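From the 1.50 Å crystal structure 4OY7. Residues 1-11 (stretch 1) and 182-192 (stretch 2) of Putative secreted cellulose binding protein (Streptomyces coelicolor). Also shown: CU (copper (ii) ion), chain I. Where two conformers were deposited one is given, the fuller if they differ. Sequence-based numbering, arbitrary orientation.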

ATOM      1  N   HIS A   1     -12.178   2.701   3.517  1.00 11.28           N
ATOM      2  CA  HIS A   1     -11.704   1.749   2.476  1.00 11.07           C
ATOM      3  C   HIS A   1     -10.831   2.477   1.496  1.00 10.33           C
ATOM      4  O   HIS A   1     -11.270   3.457   0.845  1.00 10.60           O
ATOM      5  CB  HIS A   1     -12.869   1.052   1.776  1.00 12.31           C
ATOM      6  CG  HIS A   1     -13.452  -0.067   2.577  1.00 13.01           C
ATOM      7  ND1 HIS A   1     -13.827   0.086   3.892  1.00 13.62           N
ATOM      8  CD2 HIS A   1     -13.729  -1.353   2.255  1.00 13.86           C
ATOM      9  CE1 HIS A   1     -14.324  -1.051   4.345  1.00 13.93           C
ATOM     10  NE2 HIS A   1     -14.285  -1.938   3.373  1.00 14.33           N
ATOM     11  N   GLY A   2      -9.597   1.990   1.398  1.00  9.31           N
ATOM     12  CA  GLY A   2      -8.617   2.504   0.465  1.00  8.69           C
ATOM     13  C   GLY A   2      -7.217   2.033   0.809  1.00  7.71           C
ATOM     14  O   GLY A   2      -6.910   1.754   1.975  1.00  7.24           O
ATOM     15  N   VAL A   3      -6.403   1.950  -0.236  1.00  7.33           N
ATOM     16  CA  VAL A   3      -4.966   1.820  -0.155  1.00  6.70           C
ATOM     17  C   VAL A   3      -4.355   2.834  -1.146  1.00  6.72           C
ATOM     18  O   VAL A   3      -5.087   3.495  -1.907  1.00  7.03           O
ATOM     19  CB  VAL A   3      -4.501   0.395  -0.505  1.00  6.63           C
ATOM     20  CG1 VAL A   3      -4.926  -0.599   0.582  1.00  6.58           C
ATOM     21  CG2 VAL A   3      -4.969  -0.013  -1.900  1.00  6.95           C
ATOM     22  N   ALA A   4      -3.029   2.962  -1.124  1.00  6.37           N
ATOM     23  CA  ALA A   4      -2.346   3.913  -1.932  1.00  6.68           C
ATOM     24  C   ALA A   4      -2.577   3.618  -3.424  1.00  7.11           C
ATOM     25  O   ALA A   4      -2.540   2.453  -3.852  1.00  6.94           O
ATOM     26  CB  ALA A   4      -0.863   3.906  -1.631  1.00  6.29           C
ATOM     27  N   MET A   5      -2.840   4.686  -4.191  1.00  7.99           N
ATOM     28  CA  MET A   5      -2.948   4.576  -5.642  1.00  8.73           C
ATOM     29  C   MET A   5      -1.730   5.106  -6.410  1.00  9.25           C
ATOM     30  O   MET A   5      -1.447   4.660  -7.524  1.00  9.37           O
ATOM     31  CB  MET A   5      -4.215   5.300  -6.128  1.00  9.48           C
ATOM     32  CG  MET A   5      -5.507   4.729  -5.548  1.00  9.74           C
ATOM     33  SD  MET A   5      -6.922   5.812  -5.844  1.00 10.88           S
ATOM     34  CE  MET A   5      -6.975   5.580  -7.606  1.00 11.76           C
ATOM     35  N   MET A   6      -1.001   6.052  -5.818  1.00  9.88           N
ATOM     36  CA  MET A   6       0.177   6.656  -6.438  1.00 11.04           C
ATOM     37  C   MET A   6       1.112   7.089  -5.306  1.00 10.18           C
ATOM     38  O   MET A   6       0.715   7.957  -4.522  1.00 10.12           O
ATOM     39  CB  MET A   6      -0.215   7.912  -7.235  1.00 13.23           C
ATOM     40  CG  MET A   6      -0.843   7.647  -8.594  1.00 15.53           C
ATOM     41  SD  MET A   6      -0.695   9.013  -9.786  1.00 21.32           S
ATOM     42  CE  MET A   6       1.077   9.128  -9.931  1.00 19.33           C
ATOM     43  N   PRO A   7       2.288   6.412  -5.117  1.00  9.46           N
ATOM     44  CA  PRO A   7       2.727   5.129  -5.727  1.00  8.91           C
ATOM     45  C   PRO A   7       1.828   3.995  -5.259  1.00  8.06           C
ATOM     46  O   PRO A   7       1.587   3.828  -4.054  1.00  7.56           O
ATOM     47  CB  PRO A   7       4.143   4.932  -5.167  1.00  8.94           C
ATOM     48  CG  PRO A   7       4.124   5.648  -3.875  1.00  9.12           C
ATOM     49  CD  PRO A   7       3.262   6.871  -4.111  1.00  9.37           C
ATOM     50  N   GLY A   8       1.331   3.239  -6.226  1.00  7.81           N
ATOM     51  CA  GLY A   8       0.242   2.325  -5.992  1.00  7.49           C
ATOM     52  C   GLY A   8       0.656   1.172  -5.135  1.00  6.87           C
ATOM     53  O   GLY A   8       1.782   0.703  -5.211  1.00  6.66           O
ATOM     54  N   SER A   9      -0.281   0.706  -4.322  0.50  6.67           N
ATOM     55  CA  SER A   9      -0.063  -0.412  -3.432  0.50  6.36           C
ATOM     56  C   SER A   9      -0.072  -1.720  -4.235  0.50  6.44           C
ATOM     57  O   SER A   9      -0.430  -1.731  -5.420  0.50  6.77           O
ATOM     58  CB  SER A   9      -1.163  -0.431  -2.377  0.50  6.34           C
ATOM     59  OG  SER A   9      -2.365  -0.933  -2.930  0.50  6.72           O
ATOM     60  N   ARG A  10       0.349  -2.814  -3.600  1.00  6.20           N
ATOM     61  CA  ARG A  10       0.400  -4.116  -4.304  1.00  6.33           C
ATOM     62  C   ARG A  10      -0.960  -4.545  -4.835  1.00  6.57           C
ATOM     63  O   ARG A  10      -1.082  -4.961  -6.001  1.00  6.79           O
ATOM     64  CB  ARG A  10       0.967  -5.194  -3.395  1.00  6.18           C
ATOM     65  CG  ARG A  10       2.449  -5.017  -3.135  1.00  6.02           C
ATOM     66  CD  ARG A  10       3.055  -6.063  -2.213  1.00  6.13           C
ATOM     67  NE  ARG A  10       4.501  -5.886  -2.242  1.00  6.18           N
ATOM     68  CZ  ARG A  10       5.371  -6.527  -1.485  1.00  6.48           C
ATOM     69  NH1 ARG A  10       4.949  -7.419  -0.593  1.00  6.61           N
ATOM     70  NH2 ARG A  10       6.671  -6.262  -1.614  1.00  6.62           N
ATOM     71  N   THR A  11      -1.977  -4.474  -3.988  1.00  6.45           N
ATOM     72  CA  THR A  11      -3.303  -4.874  -4.448  1.00  6.82           C
ATOM     73  C   THR A  11      -3.839  -3.956  -5.560  1.00  7.17           C
ATOM     74  O   THR A  11      -4.513  -4.406  -6.476  1.00  7.60           O
ATOM     75  CB  THR A  11      -4.338  -4.977  -3.329  1.00  6.82           C
ATOM     76  OG1 THR A  11      -4.446  -3.727  -2.635  1.00  6.46           O
ATOM     77  CG2 THR A  11      -3.998  -6.130  -2.372  1.00  6.70           C
TER
HETATM   78 CU    CU I 301     -13.850   2.107   4.880  0.50 25.71          CU
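Stretch 2 182-192: QENFFSCSDVV

Gln182 and Glu183 precede the strand of stretch 2 as loop or turn, and Asn184 to Val192 run extended along the amino-terminal segment. Stretch 1 is a short strand at Ala4 to Met6, folds back so that Ser9 N donates to Ala4 O (2.9 Å), and enters a helix at Arg10; its six steps from Val3 to Ser9 thus match only two, Ser187 to Ser189. The two stretches progress in the same sense: Phe185 lies by His1 and Gly2, Ser187 by Val3 and Ala4, and Ser189 and Asp190 by Pro7 to Arg10. The CA atoms of Val3 and Ser187 are 5.2 Å apart, those of Ser9 and Ser189 only 4.1 Å. Together the stretches bury 611 Å².

Phe185 has the largest covered area. Its CB points toward stretch 1, and Phe185 CZ comes within 3.2 Å of His1 N and 3.5 Å of His1 ND1. The two rings meet obliquely, with planes at 58° and centroids 5.3 Å apart. His1 N and ND1 both bind the copper ion, each at 2.2 Å, so Phe185 packs directly beside the metal site. Glu183 reaches that site through water 3, which lies 1.8 Å from CU and donates a hydrogen bond to Glu183 OE1 (2.6 Å).

At the far end, Asp190 anchors Arg10. Although both CB atoms point sideways, the side-chain ends converge in a two-pronged salt bridge, with Arg10 NE donating to Asp190 OD1 (2.7 Å) and Arg10 NH2 to Asp190 OD2 (2.9 Å). The carboxylate meets the edge of the guanidinium, near its plane. Arg10 N also donates to Cys188 O (2.8 Å).

Between these ends, serines engage the backbone of stretch 1. Ser187 OG accepts from Ala4 N (3.0 Å), and Ser189 OG donates to Pro7 O (2.7 Å). Waters 1 and 2 each bridge Gly8 O to the backbone of Asp190.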

ATOM      1  N   GLN A 182     -11.628   2.241  15.530  1.00  9.63           N
ATOM      2  CA  GLN A 182     -10.436   1.401  15.709  1.00  9.10           C
ATOM      3  C   GLN A 182      -9.969   0.793  14.378  1.00  8.52           C
ATOM      4  O   GLN A 182      -8.865   0.291  14.284  1.00  7.91           O
ATOM      5  CB  GLN A 182     -10.705   0.312  16.747  1.00  9.50           C
ATOM      6  CG  GLN A 182     -10.963   0.872  18.133  1.00 10.04           C
ATOM      7  CD  GLN A 182      -9.716   1.486  18.744  1.00 10.04           C
ATOM      8  OE1 GLN A 182      -8.769   0.788  19.081  1.00 10.04           O
ATOM      9  NE2 GLN A 182      -9.693   2.787  18.854  1.00 10.35           N
ATOM     10  N   GLU A 183     -10.809   0.860  13.347  1.00  8.46           N
ATOM     11  CA  GLU A 183     -10.447   0.330  12.035  1.00  8.23           C
ATOM     12  C   GLU A 183      -9.334   1.156  11.408  1.00  7.66           C
ATOM     13  O   GLU A 183      -9.399   2.397  11.396  1.00  7.69           O
ATOM     14  CB  GLU A 183     -11.656   0.297  11.119  1.00  8.95           C
ATOM     15  CG  GLU A 183     -11.404  -0.334   9.757  1.00  9.07           C
ATOM     16  CD  GLU A 183     -12.630  -0.222   8.873  1.00 10.10           C
ATOM     17  OE1 GLU A 183     -13.001   0.923   8.578  1.00 10.68           O
ATOM     18  OE2 GLU A 183     -13.234  -1.257   8.522  1.00 11.07           O
ATOM     19  N   ASN A 184      -8.295   0.465  10.931  1.00  6.99           N
ATOM     20  CA  ASN A 184      -7.194   1.077  10.208  1.00  6.59           C
ATOM     21  C   ASN A 184      -6.974   0.309   8.884  1.00  6.41           C
ATOM     22  O   ASN A 184      -7.273  -0.886   8.799  1.00  6.63           O
ATOM     23  CB  ASN A 184      -5.888   0.946  11.023  1.00  6.29           C
ATOM     24  CG  ASN A 184      -5.819   1.775  12.307  1.00  6.50           C
ATOM     25  OD1 ASN A 184      -4.774   1.684  12.979  1.00  6.35           O
ATOM     26  ND2 ASN A 184      -6.837   2.585  12.648  1.00  6.70           N
ATOM     27  N   PHE A 185      -6.343   0.965   7.916  1.00  6.20           N
ATOM     28  CA  PHE A 185      -5.982   0.381   6.611  1.00  6.08           C
ATOM     29  C   PHE A 185      -4.464   0.293   6.447  1.00  5.63           C
ATOM     30  O   PHE A 185      -3.718   1.088   7.007  1.00  5.00           O
ATOM     31  CB  PHE A 185      -6.643   1.196   5.498  1.00  6.53           C
ATOM     32  CG  PHE A 185      -8.135   1.101   5.543  1.00  7.24           C
ATOM     33  CD1 PHE A 185      -8.884   1.857   6.424  1.00  7.66           C
ATOM     34  CD2 PHE A 185      -8.760   0.125   4.802  1.00  7.75           C
ATOM     35  CE1 PHE A 185     -10.257   1.689   6.492  1.00  8.26           C
ATOM     36  CE2 PHE A 185     -10.120  -0.053   4.863  1.00  8.34           C
ATOM     37  CZ  PHE A 185     -10.857   0.716   5.719  1.00  8.49           C
ATOM     38  N   PHE A 186      -4.025  -0.681   5.663  1.00  5.59           N
ATOM     39  CA  PHE A 186      -2.624  -1.020   5.564  1.00  5.59           C
ATOM     40  C   PHE A 186      -2.233  -1.096   4.099  1.00  5.78           C
ATOM     41  O   PHE A 186      -2.861  -1.814   3.323  1.00  6.15           O
ATOM     42  CB  PHE A 186      -2.370  -2.366   6.262  1.00  5.63           C
ATOM     43  CG  PHE A 186      -2.526  -2.285   7.762  1.00  5.70           C
ATOM     44  CD1 PHE A 186      -3.780  -2.306   8.340  1.00  5.92           C
ATOM     45  CD2 PHE A 186      -1.407  -2.126   8.600  1.00  5.78           C
ATOM     46  CE1 PHE A 186      -3.947  -2.144   9.709  1.00  5.97           C
ATOM     47  CE2 PHE A 186      -1.580  -1.972   9.977  1.00  5.82           C
ATOM     48  CZ  PHE A 186      -2.852  -1.979  10.522  1.00  6.01           C
ATOM     49  N   SER A 187      -1.227  -0.312   3.735  1.00  6.04           N
ATOM     50  CA  SER A 187      -0.868  -0.151   2.329  1.00  6.41           C
ATOM     51  C   SER A 187       0.596  -0.321   2.074  1.00  6.67           C
ATOM     52  O   SER A 187       1.383   0.354   2.701  1.00  7.28           O
ATOM     53  CB  SER A 187      -1.270   1.249   1.870  1.00  6.42           C
ATOM     54  OG  SER A 187      -0.926   1.492   0.513  1.00  6.93           O
ATOM     55  N   CYS A 188       0.951  -1.135   1.077  1.00  6.80           N
ATOM     56  CA  CYS A 188       2.365  -1.416   0.742  1.00  7.01           C
ATOM     57  C   CYS A 188       2.625  -1.156  -0.721  1.00  6.69           C
ATOM     58  O   CYS A 188       1.963  -1.743  -1.573  1.00  6.73           O
ATOM     59  CB  CYS A 188       2.674  -2.865   1.012  1.00  7.46           C
ATOM     60  SG  CYS A 188       2.949  -3.287   2.767  1.00  8.03           S
ATOM     61  N   SER A 189       3.572  -0.273  -1.012  1.00  6.28           N
ATOM     62  CA  SER A 189       3.879   0.128  -2.385  1.00  6.44           C
ATOM     63  C   SER A 189       5.356  -0.132  -2.694  1.00  6.39           C
ATOM     64  O   SER A 189       6.253   0.436  -2.087  1.00  6.58           O
ATOM     65  CB  SER A 189       3.587   1.609  -2.553  1.00  6.52           C
ATOM     66  OG  SER A 189       2.232   1.899  -2.239  1.00  6.62           O
ATOM     67  N   ASP A 190       5.585  -0.999  -3.673  1.00  6.43           N
ATOM     68  CA  ASP A 190       6.909  -1.238  -4.184  1.00  6.51           C
ATOM     69  C   ASP A 190       7.361  -0.092  -5.062  1.00  6.53           C
ATOM     70  O   ASP A 190       6.612   0.360  -5.954  1.00  6.55           O
ATOM     71  CB  ASP A 190       6.928  -2.526  -4.989  1.00  6.81           C
ATOM     72  CG  ASP A 190       6.715  -3.740  -4.119  1.00  6.77           C
ATOM     73  OD1 ASP A 190       5.588  -4.241  -4.106  1.00  6.89           O
ATOM     74  OD2 ASP A 190       7.640  -4.152  -3.391  1.00  7.16           O
ATOM     75  N   VAL A 191       8.579   0.382  -4.831  1.00  6.57           N
ATOM     76  CA  VAL A 191       9.141   1.508  -5.590  1.00  6.87           C
ATOM     77  C   VAL A 191      10.595   1.196  -5.920  1.00  7.04           C
ATOM     78  O   VAL A 191      11.197   0.255  -5.348  1.00  6.74           O
ATOM     79  CB  VAL A 191       9.041   2.846  -4.827  1.00  6.89           C
ATOM     80  CG1 VAL A 191       7.594   3.088  -4.400  1.00  6.69           C
ATOM     81  CG2 VAL A 191       9.998   2.901  -3.643  1.00  6.87           C
ATOM     82  N   VAL A 192      11.156   1.954  -6.848  1.00  7.45           N
ATOM     83  CA  VAL A 192      12.600   1.910  -7.107  1.00  7.89           C
ATOM     84  C   VAL A 192      13.077   3.327  -7.320  1.00  8.41           C
ATOM     85  O   VAL A 192      12.443   4.099  -8.046  1.00  8.36           O
ATOM     86  CB  VAL A 192      12.975   0.971  -8.283  1.00  8.28           C
ATOM     87  CG1 VAL A 192      12.217   1.320  -9.545  1.00  8.50           C
ATOM     88  CG2 VAL A 192      14.473   0.979  -8.540  1.00  8.80           C
TER
HETATM   89  O   HOH W   1       4.160   1.596  -6.185  1.00  6.72           O
HETATM   90  O   HOH W   2       3.173  -1.705  -5.098  1.00  9.84           O
HETATM   91  O   HOH W   3     -14.418   1.396   6.418  0.50  7.45           O